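Local coordinates for SIRV1 hypothetical protein ORF119 (PDB 2X3G) that probably acts as an HUH-type replication initiator that nicks viral DNA to start genome copying, at residues I14-I19 with E93-S98; I21-K26 with S86-R91; E31-K36 with K82-H87. All coordinates share one frame; numbering follows the deposited sequence. Where two conformers were deposited one is given.

Interaction 1: I14-I19 with E93-S98; sequences IYTYFI and ELVPKS
L94 lies over Y17: CD2 sits 3.9 Å from the centroid of the Y17 ring, 22° off its normal, in a CH-pi contact offset toward the rim. The same methyl reaches Y15 CB at 4.0 Å, where a branched aliphatic tip can serve two tyrosines. L94 is itself exposed, while the Y17 ring beneath it is buried. The tight packing belongs to buried T16 and V95, whose CG2 and CB meet at 4.0 Å, and to F18 CB, 3.6 Å from V95 CG2. A chi1 of 173° sets F18 CG anti to the backbone N, and the F18 side chain touches V105 and M109 of helix 99-109, while V95 touches I102. The backbones form an antiparallel pairing of the central strand 15-22 with strand 89-94, outermost within this chain. F18 N donates to E93 O, E93 N to F18 O, and one step beyond the paired strands V95 N gives T16 O a nearly straight bond of 2.8 Å (174°). There the chains separate, and the looser, wetter end begins. A water takes hydrogens from T16 N and K97 NZ and donates to V95 O. The long, flexible K97 spans the widening gap; its NZ makes a weak bond of 3.1 Å to T16 OG1, alongside bonds to the carbonyls of H10 and Y13. H10 ND1 also bonds T16 OG1.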
loop_
_atom_site.group_PDB
_atom_site.type_symbol
_atom_site.label_atom_id
_atom_site.label_comp_id
_atom_site.label_asym_id
_atom_site.label_seq_id
_atom_site.Cartn_x
_atom_site.Cartn_y
_atom_site.Cartn_z
ATOM N N ILE A 14 -5.792 0.434 -27.968
ATOM C CA ILE A 14 -6.739 -0.582 -28.413
ATOM C C ILE A 14 -6.890 -1.653 -27.342
ATOM O O ILE A 14 -8.007 -2.025 -26.981
ATOM C CB ILE A 14 -6.304 -1.196 -29.770
ATOM C CG1 ILE A 14 -6.394 -0.142 -30.880
ATOM C CG2 ILE A 14 -7.177 -2.373 -30.137
ATOM C CD1 ILE A 14 -5.656 -0.550 -32.123
ATOM N N TYR A 15 -5.763 -2.067 -26.773
ATOM C CA TYR A 15 -5.734 -3.185 -25.834
ATOM C C TYR A 15 -5.275 -2.752 -24.452
ATOM O O TYR A 15 -4.248 -2.102 -24.314
ATOM C CB TYR A 15 -4.810 -4.285 -26.343
ATOM C CG TYR A 15 -5.134 -4.714 -27.753
ATOM C CD1 TYR A 15 -6.263 -5.473 -28.001
ATOM C CD2 TYR A 15 -4.332 -4.328 -28.844
ATOM C CE1 TYR A 15 -6.603 -5.846 -29.305
ATOM C CE2 TYR A 15 -4.657 -4.690 -30.128
ATOM C CZ TYR A 15 -5.779 -5.464 -30.356
ATOM O OH TYR A 15 -6.129 -5.845 -31.630
ATOM N N THR A 16 -6.072 -3.110 -23.448
ATOM C CA THR A 16 -5.717 -2.954 -22.039
ATOM C C THR A 16 -5.726 -4.353 -21.429
ATOM O O THR A 16 -6.789 -4.961 -21.281
ATOM C CB THR A 16 -6.741 -2.127 -21.254
ATOM O OG1 THR A 16 -6.858 -0.799 -21.799
ATOM C CG2 THR A 16 -6.294 -2.038 -19.803
ATOM N N TYR A 17 -4.541 -4.852 -21.106
ATOM C CA TYR A 17 -4.395 -6.184 -20.522
ATOM C C TYR A 17 -4.172 -6.045 -19.028
ATOM O O TYR A 17 -3.298 -5.287 -18.604
ATOM C CB TYR A 17 -3.202 -6.893 -21.126
ATOM C CG TYR A 17 -3.331 -7.229 -22.582
ATOM C CD1 TYR A 17 -4.068 -8.324 -22.988
ATOM C CD2 TYR A 17 -2.723 -6.431 -23.557
ATOM C CE1 TYR A 17 -4.181 -8.656 -24.322
ATOM C CE2 TYR A 17 -2.831 -6.763 -24.916
ATOM C CZ TYR A 17 -3.577 -7.884 -25.274
ATOM O OH TYR A 17 -3.714 -8.245 -26.580
ATOM N N PHE A 18 -4.970 -6.777 -18.252
ATOM C CA PHE A 18 -4.853 -6.867 -16.804
ATOM C C PHE A 18 -4.266 -8.232 -16.501
ATOM O O PHE A 18 -4.913 -9.247 -16.721
ATOM C CB PHE A 18 -6.230 -6.654 -16.137
ATOM C CG PHE A 18 -6.245 -6.900 -14.661
ATOM C CD1 PHE A 18 -5.239 -6.402 -13.854
ATOM C CD2 PHE A 18 -7.274 -7.615 -14.079
ATOM C CE1 PHE A 18 -5.232 -6.655 -12.497
ATOM C CE2 PHE A 18 -7.293 -7.852 -12.725
ATOM C CZ PHE A 18 -6.268 -7.370 -11.925
ATOM N N ILE A 19 -3.010 -8.226 -16.045
ATOM C CA ILE A 19 -2.259 -9.420 -15.746
ATOM C C ILE A 19 -2.017 -9.541 -14.241
ATOM O O ILE A 19 -1.530 -8.615 -13.600
ATOM C CB ILE A 19 -0.897 -9.355 -16.453
ATOM C CG1 ILE A 19 -1.058 -8.913 -17.917
ATOM C CG2 ILE A 19 -0.129 -10.690 -16.275
ATOM C CD1 ILE A 19 0.280 -8.636 -18.613
ATOM N N GLU A 93 -6.310 -10.915 -18.762
ATOM C CA GLU A 93 -7.662 -10.535 -19.141
ATOM C C GLU A 93 -7.543 -9.294 -20.006
ATOM O O GLU A 93 -6.693 -8.438 -19.762
ATOM C CB GLU A 93 -8.518 -10.191 -17.901
ATOM C CG GLU A 93 -8.954 -11.353 -17.024
ATOM C CD GLU A 93 -10.022 -12.233 -17.662
ATOM O OE1 GLU A 93 -10.676 -11.803 -18.646
ATOM O OE2 GLU A 93 -10.208 -13.372 -17.179
ATOM N N LEU A 94 -8.398 -9.193 -21.011
ATOM C CA LEU A 94 -8.560 -7.948 -21.729
ATOM C C LEU A 94 -9.623 -7.196 -21.003
ATOM O O LEU A 94 -10.718 -7.716 -20.804
ATOM C CB LEU A 94 -9.013 -8.183 -23.176
ATOM C CG LEU A 94 -7.991 -8.027 -24.285
ATOM C CD1 LEU A 94 -8.749 -8.116 -25.624
ATOM C CD2 LEU A 94 -7.207 -6.713 -24.200
ATOM N N VAL A 95 -9.321 -5.976 -20.583
ATOM C CA VAL A 95 -10.300 -5.185 -19.857
ATOM C C VAL A 95 -11.214 -4.489 -20.854
ATOM O O VAL A 95 -10.738 -3.687 -21.649
ATOM C CB VAL A 95 -9.626 -4.106 -18.985
ATOM C CG1 VAL A 95 -10.709 -3.327 -18.229
ATOM C CG2 VAL A 95 -8.630 -4.775 -18.019
ATOM N N PRO A 96 -12.531 -4.757 -20.790
ATOM C CA PRO A 96 -13.403 -4.077 -21.768
ATOM C C PRO A 96 -13.386 -2.550 -21.627
ATOM O O PRO A 96 -13.137 -2.004 -20.535
ATOM C CB PRO A 96 -14.794 -4.640 -21.455
ATOM C CG PRO A 96 -14.527 -5.923 -20.681
ATOM C CD PRO A 96 -13.302 -5.628 -19.882
ATOM N N LYS A 97 -13.700 -1.873 -22.724
ATOM C CA LYS A 97 -13.719 -0.410 -22.754
ATOM C C LYS A 97 -14.940 0.182 -22.073
ATOM O O LYS A 97 -15.800 0.816 -22.721
ATOM C CB LYS A 97 -13.646 0.085 -24.193
ATOM C CG LYS A 97 -12.387 -0.399 -24.959
ATOM C CD LYS A 97 -11.091 -0.144 -24.163
ATOM C CE LYS A 97 -9.861 -0.443 -25.064
ATOM N NZ LYS A 97 -8.567 -0.380 -24.331
ATOM N N SER A 98 -15.030 -0.018 -20.758
ATOM C CA SER A 98 -16.087 0.563 -19.961
ATOM C C SER A 98 -15.421 1.204 -18.757
ATOM O O SER A 98 -14.390 0.709 -18.295
ATOM C CB SER A 98 -17.143 -0.479 -19.560
ATOM O OG SER A 98 -17.039 -0.902 -18.213
HETATM O O HOH W 1 -9.090 -3.194 -23.743
#

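Interaction 2: I21-K26 with S86-R91; sequences ITTNYK and SHSDIR
T22 and D89 face each other as an antiparallel hydrogen-bonded pair, with T22 N donating to D89 O and D89 N to T22 O, each at 2.8 Å. Two CA-H...O contacts, I21 CA to D89 O and S88 CA to T22 O, flank these bonds, so each of the two carbonyls also meets a polarised C-H. Beta-branched I21 and T22 suit such an extended backbone. Beyond T22 the strand pairing gives way to side-chain bonds. Y25 OH donates to S86 O at 2.8 Å, on a lone pair in the carbonyl plane, and this oxygen lies at the edge of the Y25 ring. T23 OG1 donates to Y25 O at 2.7 Å and so links two residues of the loop 23-25; L63 N also bonds this hydroxyl. The apolar contact is that of I21 and I90, which lie side by side, CG2 to CG1 4.1 Å, as a non-hydrogen-bonded pair. The small S88 brings its hydroxyl into van der Waals contact with two methyls, OG lying 3.5 Å from I21 CG2 and 3.4 Å from T23 CG2, while its polar partner is P85 O. Water completes the seam: one molecule accepts from N24 N and donates to H87 O, another donates to D89 O. Where the two strand ends splay, a phenol and a bridging water reach across where the backbones no longer pair, and the loops are held together largely by polar links.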
loop_
_atom_site.group_PDB
_atom_site.type_symbol
_atom_site.label_atom_id
_atom_site.label_comp_id
_atom_site.label_asym_id
_atom_site.label_seq_id
_atom_site.Cartn_x
_atom_site.Cartn_y
_atom_site.Cartn_z
ATOM N N ILE A 21 -0.067 -11.974 -11.466
ATOM C CA ILE A 21 0.993 -12.974 -11.351
ATOM C C ILE A 21 1.155 -13.295 -9.875
ATOM O O ILE A 21 1.268 -12.384 -9.056
ATOM C CB ILE A 21 2.330 -12.444 -11.952
ATOM C CG1 ILE A 21 2.105 -11.928 -13.373
ATOM C CG2 ILE A 21 3.451 -13.517 -11.902
ATOM C CD1 ILE A 21 1.952 -10.427 -13.445
ATOM N N THR A 22 1.102 -14.585 -9.540
ATOM C CA THR A 22 1.388 -15.045 -8.200
ATOM C C THR A 22 2.485 -16.099 -8.224
ATOM O O THR A 22 2.556 -16.924 -9.138
ATOM C CB THR A 22 0.115 -15.620 -7.551
ATOM O OG1 THR A 22 -0.923 -14.619 -7.603
ATOM C CG2 THR A 22 0.379 -16.013 -6.113
ATOM N N THR A 23 3.360 -16.062 -7.221
ATOM C CA THR A 23 4.296 -17.153 -7.000
ATOM C C THR A 23 4.158 -17.649 -5.584
ATOM O O THR A 23 3.598 -16.959 -4.735
ATOM C CB THR A 23 5.745 -16.725 -7.204
ATOM O OG1 THR A 23 6.108 -15.762 -6.207
ATOM C CG2 THR A 23 5.927 -16.122 -8.570
ATOM N N ASN A 24 4.680 -18.841 -5.328
ATOM C CA ASN A 24 4.736 -19.373 -3.967
ATOM C C ASN A 24 6.142 -19.261 -3.374
ATOM O O ASN A 24 6.501 -20.015 -2.485
ATOM C CB ASN A 24 4.213 -20.823 -3.904
ATOM C CG ASN A 24 5.008 -21.787 -4.770
ATOM O OD1 ASN A 24 5.917 -21.392 -5.487
ATOM N ND2 ASN A 24 4.651 -23.062 -4.711
ATOM N N TYR A 25 6.926 -18.308 -3.866
ATOM C CA TYR A 25 8.231 -18.007 -3.279
ATOM C C TYR A 25 8.550 -16.523 -3.385
ATOM O O TYR A 25 8.066 -15.850 -4.285
ATOM C CB TYR A 25 9.329 -18.834 -3.944
ATOM C CG TYR A 25 9.432 -18.626 -5.441
ATOM C CD1 TYR A 25 8.791 -19.487 -6.324
ATOM C CD2 TYR A 25 10.172 -17.577 -5.971
ATOM C CE1 TYR A 25 8.884 -19.307 -7.695
ATOM C CE2 TYR A 25 10.271 -17.386 -7.345
ATOM C CZ TYR A 25 9.623 -18.256 -8.202
ATOM O OH TYR A 25 9.707 -18.082 -9.563
ATOM N N LYS A 26 9.377 -16.034 -2.460
ATOM C CA LYS A 26 9.688 -14.605 -2.354
ATOM C C LYS A 26 11.081 -14.230 -2.860
ATOM O O LYS A 26 11.379 -13.044 -3.028
ATOM C CB LYS A 26 9.527 -14.145 -0.902
ATOM C CG LYS A 26 8.094 -13.833 -0.524
ATOM C CD LYS A 26 7.963 -13.349 0.914
ATOM C CE LYS A 26 6.657 -12.570 1.100
ATOM N NZ LYS A 26 6.300 -12.416 2.543
ATOM N N SER A 86 9.685 -17.991 -13.082
ATOM C CA SER A 86 9.411 -19.371 -13.414
ATOM C C SER A 86 8.318 -19.950 -12.499
ATOM O O SER A 86 8.299 -19.691 -11.297
ATOM C CB SER A 86 10.699 -20.179 -13.316
ATOM O OG SER A 86 10.495 -21.505 -13.752
ATOM N N HIS A 87 7.390 -20.692 -13.098
ATOM C CA HIS A 87 6.321 -21.359 -12.376
ATOM C C HIS A 87 5.355 -20.388 -11.692
ATOM O O HIS A 87 4.717 -20.745 -10.703
ATOM C CB HIS A 87 6.896 -22.363 -11.365
ATOM C CG HIS A 87 7.817 -23.377 -11.974
ATOM N ND1 HIS A 87 9.170 -23.158 -12.130
ATOM C CD2 HIS A 87 7.580 -24.619 -12.461
ATOM C CE1 HIS A 87 9.726 -24.220 -12.689
ATOM N NE2 HIS A 87 8.782 -25.121 -12.900
ATOM N N SER A 88 5.257 -19.166 -12.214
ATOM C CA SER A 88 4.257 -18.212 -11.763
ATOM C C SER A 88 2.897 -18.728 -12.161
ATOM O O SER A 88 2.779 -19.410 -13.176
ATOM C CB SER A 88 4.468 -16.859 -12.429
ATOM O OG SER A 88 5.621 -16.214 -11.924
ATOM N N ASP A 89 1.890 -18.447 -11.338
ATOM C CA ASP A 89 0.492 -18.527 -11.753
ATOM C C ASP A 89 0.072 -17.200 -12.358
ATOM O O ASP A 89 0.041 -16.168 -11.658
ATOM C CB ASP A 89 -0.388 -18.866 -10.563
ATOM C CG ASP A 89 -0.201 -20.284 -10.085
ATOM O OD1 ASP A 89 0.180 -21.173 -10.897
ATOM O OD2 ASP A 89 -0.465 -20.511 -8.895
ATOM N N ILE A 90 -0.273 -17.217 -13.644
ATOM C CA ILE A 90 -0.521 -16.005 -14.396
ATOM C C ILE A 90 -1.924 -16.044 -14.985
ATOM O O ILE A 90 -2.331 -17.053 -15.550
ATOM C CB ILE A 90 0.508 -15.839 -15.557
ATOM C CG1 ILE A 90 1.927 -15.704 -14.983
ATOM C CG2 ILE A 90 0.134 -14.670 -16.436
ATOM C CD1 ILE A 90 3.078 -15.760 -16.003
ATOM N N ARG A 91 -2.645 -14.940 -14.851
ATOM C CA ARG A 91 -3.927 -14.765 -15.501
ATOM C C ARG A 91 -3.854 -13.488 -16.314
ATOM O O ARG A 91 -3.264 -12.506 -15.879
ATOM C CB ARG A 91 -5.028 -14.706 -14.445
ATOM C CG ARG A 91 -6.399 -14.499 -14.981
ATOM C CD ARG A 91 -7.360 -14.362 -13.803
ATOM N NE ARG A 91 -8.692 -14.033 -14.263
ATOM C CZ ARG A 91 -9.763 -14.058 -13.485
ATOM N NH1 ARG A 91 -9.660 -14.416 -12.211
ATOM N NH2 ARG A 91 -10.933 -13.744 -13.998
HETATM O O HOH W 2 -2.506 -15.301 -10.557
HETATM O O HOH W 3 5.146 -20.182 -8.231
#

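Interaction 3: E31-K36 with K82-H87; sequences EKIFRK and KHMPSH
The H83 imidazole approaches K36 obliquely, its CD2 4.4 Å from K36 O, a loose contact. The ring is placed mainly from elsewhere: it stacks with Y40 of the same helix, which F34 sets against Y65 of strand 64-71, and its ND1 bonds R79 O, which would fix its rotation. The pyrrolidine of P85 meets I33 at about a right angle, its CG 4.0 Å from I33 CD1. I33 carries most of the contact. Its two branches divide the work: CD1 takes the proline, and CG2, anti to the backbone N (chi1 of CG1 -67°), takes M84, present as selenomethionine. The M84 chain bends at chi2 (-67°), which places SE 4.0 Å from I33 CG2, and again at chi3, which carries CE to 3.9 Å from the same I33 CG2. A flexible, unbranched thioether-type chain suits this place, since it also fills space against F37, Y65 and I67. One water donates to both I33 O and H83 O, 2.6 Å from each. No direct hydrogen bond joins the segments, so the loop following helix 77-82 rests on helix 30-44 through dispersion contacts, while a single water bridges two acceptors that cannot bond each other directly.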
loop_
_atom_site.group_PDB
_atom_site.type_symbol
_atom_site.label_atom_id
_atom_site.label_comp_id
_atom_site.label_asym_id
_atom_site.label_seq_id
_atom_site.Cartn_x
_atom_site.Cartn_y
_atom_site.Cartn_z
ATOM N N GLU A 31 12.406 -5.659 -8.942
ATOM C CA GLU A 31 12.859 -4.531 -9.746
ATOM C C GLU A 31 13.278 -5.013 -11.128
ATOM O O GLU A 31 12.808 -4.496 -12.139
ATOM C CB GLU A 31 14.032 -3.802 -9.090
ATOM C CG GLU A 31 13.687 -3.047 -7.822
ATOM C CD GLU A 31 14.756 -2.033 -7.435
ATOM O OE1 GLU A 31 14.417 -1.058 -6.723
ATOM O OE2 GLU A 31 15.937 -2.202 -7.840
ATOM N N LYS A 32 14.164 -6.004 -11.150
ATOM C CA LYS A 32 14.699 -6.548 -12.399
ATOM C C LYS A 32 13.594 -7.164 -13.253
ATOM O O LYS A 32 13.571 -6.981 -14.473
ATOM C CB LYS A 32 15.771 -7.592 -12.101
ATOM C CG LYS A 32 16.724 -7.870 -13.261
ATOM C CD LYS A 32 17.964 -8.622 -12.786
ATOM C CE LYS A 32 19.199 -8.266 -13.615
ATOM N NZ LYS A 32 20.465 -8.729 -12.973
ATOM N N ILE A 33 12.683 -7.885 -12.595
ATOM C CA ILE A 33 11.534 -8.513 -13.257
ATOM C C ILE A 33 10.678 -7.478 -13.949
ATOM O O ILE A 33 10.419 -7.581 -15.141
ATOM C CB ILE A 33 10.635 -9.291 -12.245
ATOM C CG1 ILE A 33 11.379 -10.505 -11.680
ATOM C CG2 ILE A 33 9.353 -9.755 -12.898
ATOM C CD1 ILE A 33 10.985 -10.829 -10.254
ATOM N N PHE A 34 10.214 -6.495 -13.187
ATOM C CA PHE A 34 9.349 -5.451 -13.731
ATOM C C PHE A 34 10.067 -4.647 -14.821
ATOM O O PHE A 34 9.481 -4.348 -15.856
ATOM C CB PHE A 34 8.869 -4.502 -12.622
ATOM C CG PHE A 34 7.718 -5.027 -11.781
ATOM C CD1 PHE A 34 7.212 -6.319 -11.930
ATOM C CD2 PHE A 34 7.170 -4.223 -10.792
ATOM C CE1 PHE A 34 6.159 -6.766 -11.135
ATOM C CE2 PHE A 34 6.111 -4.680 -9.988
ATOM C CZ PHE A 34 5.612 -5.944 -10.162
ATOM N N ARG A 35 11.317 -4.277 -14.575
ATOM C CA ARG A 35 12.100 -3.547 -15.572
ATOM C C ARG A 35 12.223 -4.314 -16.885
ATOM O O ARG A 35 11.936 -3.779 -17.957
ATOM C CB ARG A 35 13.490 -3.221 -15.038
ATOM C CG ARG A 35 14.416 -2.663 -16.104
ATOM C CD ARG A 35 15.717 -2.188 -15.524
ATOM N NE ARG A 35 16.538 -3.263 -14.953
ATOM C CZ ARG A 35 17.214 -4.170 -15.662
ATOM N NH1 ARG A 35 17.169 -4.189 -16.992
ATOM N NH2 ARG A 35 17.939 -5.076 -15.031
ATOM N N LYS A 36 12.647 -5.566 -16.803
ATOM C CA LYS A 36 12.808 -6.379 -18.003
ATOM C C LYS A 36 11.479 -6.655 -18.694
ATOM O O LYS A 36 11.414 -6.717 -19.927
ATOM C CB LYS A 36 13.512 -7.697 -17.687
ATOM C CG LYS A 36 15.018 -7.563 -17.541
ATOM C CD LYS A 36 15.701 -8.908 -17.617
ATOM C CE LYS A 36 17.128 -8.764 -18.129
ATOM N NZ LYS A 36 17.995 -9.891 -17.714
ATOM N N LYS A 82 7.331 -15.894 -20.324
ATOM C CA LYS A 82 8.797 -15.949 -20.449
ATOM C C LYS A 82 9.468 -14.801 -19.680
ATOM O O LYS A 82 10.589 -14.960 -19.160
ATOM C CB LYS A 82 9.226 -15.969 -21.926
ATOM C CG LYS A 82 10.685 -15.639 -22.157
ATOM C CD LYS A 82 11.208 -16.186 -23.474
ATOM C CE LYS A 82 12.688 -15.838 -23.642
ATOM N NZ LYS A 82 13.313 -16.614 -24.739
ATOM N N HIS A 83 8.775 -13.669 -19.587
ATOM C CA HIS A 83 9.300 -12.505 -18.872
ATOM C C HIS A 83 8.769 -12.369 -17.453
ATOM O O HIS A 83 8.824 -11.287 -16.858
ATOM C CB HIS A 83 9.019 -11.240 -19.679
ATOM C CG HIS A 83 9.774 -11.191 -20.965
ATOM N ND1 HIS A 83 9.204 -11.517 -22.175
ATOM C CD2 HIS A 83 11.065 -10.890 -21.223
ATOM C CE1 HIS A 83 10.109 -11.395 -23.128
ATOM N NE2 HIS A 83 11.250 -11.028 -22.576
HETATM N N MSE A 84 8.269 -13.469 -16.901
HETATM C CA MSE A 84 7.802 -13.495 -15.523
HETATM C C MSE A 84 8.478 -14.656 -14.818
HETATM O O MSE A 84 8.995 -15.567 -15.482
HETATM C CB MSE A 84 6.268 -13.599 -15.462
HETATM C CG MSE A 84 5.533 -12.284 -15.663
HETATM SE SE MSE A 84 5.826 -11.019 -14.179
HETATM C CE MSE A 84 6.246 -9.390 -15.182
ATOM N N PRO A 85 8.515 -14.620 -13.471
ATOM C CA PRO A 85 9.202 -15.662 -12.711
ATOM C C PRO A 85 8.740 -17.058 -13.083
ATOM O O PRO A 85 7.564 -17.266 -13.382
ATOM C CB PRO A 85 8.835 -15.342 -11.254
ATOM C CG PRO A 85 8.586 -13.884 -11.250
ATOM C CD PRO A 85 7.934 -13.594 -12.581
ATOM N N SER A 86 9.685 -17.991 -13.082
ATOM C CA SER A 86 9.411 -19.371 -13.414
ATOM C C SER A 86 8.318 -19.950 -12.499
ATOM O O SER A 86 8.299 -19.691 -11.297
ATOM C CB SER A 86 10.699 -20.179 -13.316
ATOM O OG SER A 86 10.495 -21.505 -13.752
ATOM N N HIS A 87 7.390 -20.692 -13.098
ATOM C CA HIS A 87 6.321 -21.359 -12.376
ATOM C C HIS A 87 5.355 -20.388 -11.692
ATOM O O HIS A 87 4.717 -20.745 -10.703
ATOM C CB HIS A 87 6.896 -22.363 -11.365
ATOM C CG HIS A 87 7.817 -23.377 -11.974
ATOM N ND1 HIS A 87 9.170 -23.158 -12.130
ATOM C CD2 HIS A 87 7.580 -24.619 -12.461
ATOM C CE1 HIS A 87 9.726 -24.220 -12.689
ATOM N NE2 HIS A 87 8.782 -25.121 -12.900
HETATM O O HOH W 4 10.892 -9.780 -16.415
#

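Interactions 1 and 2 join the same two strands, 15-22 and 89-94, of an antiparallel sheet ordered 49-55, 64-71, 15-22, 89-94. They lie near opposite ends, centres 21 Å apart, and meet where I19 CG2 packs on I90 CG2 and R91 O. Interaction 3 packs helix 30-44 against the loop before strand 89-94, beside interaction 2 (centres 10 Å apart), with which it shares S86 and H87; there I21 and I90 touch M84, while T23 and Y25 touch P85. Along the chain, first segments run in order 1, 2, 3 and their partners return in reverse. Strand 89-94, outermost within this chain, is thus paired along its length, and the loop leading into it is bound to both sheet and helix 30-44.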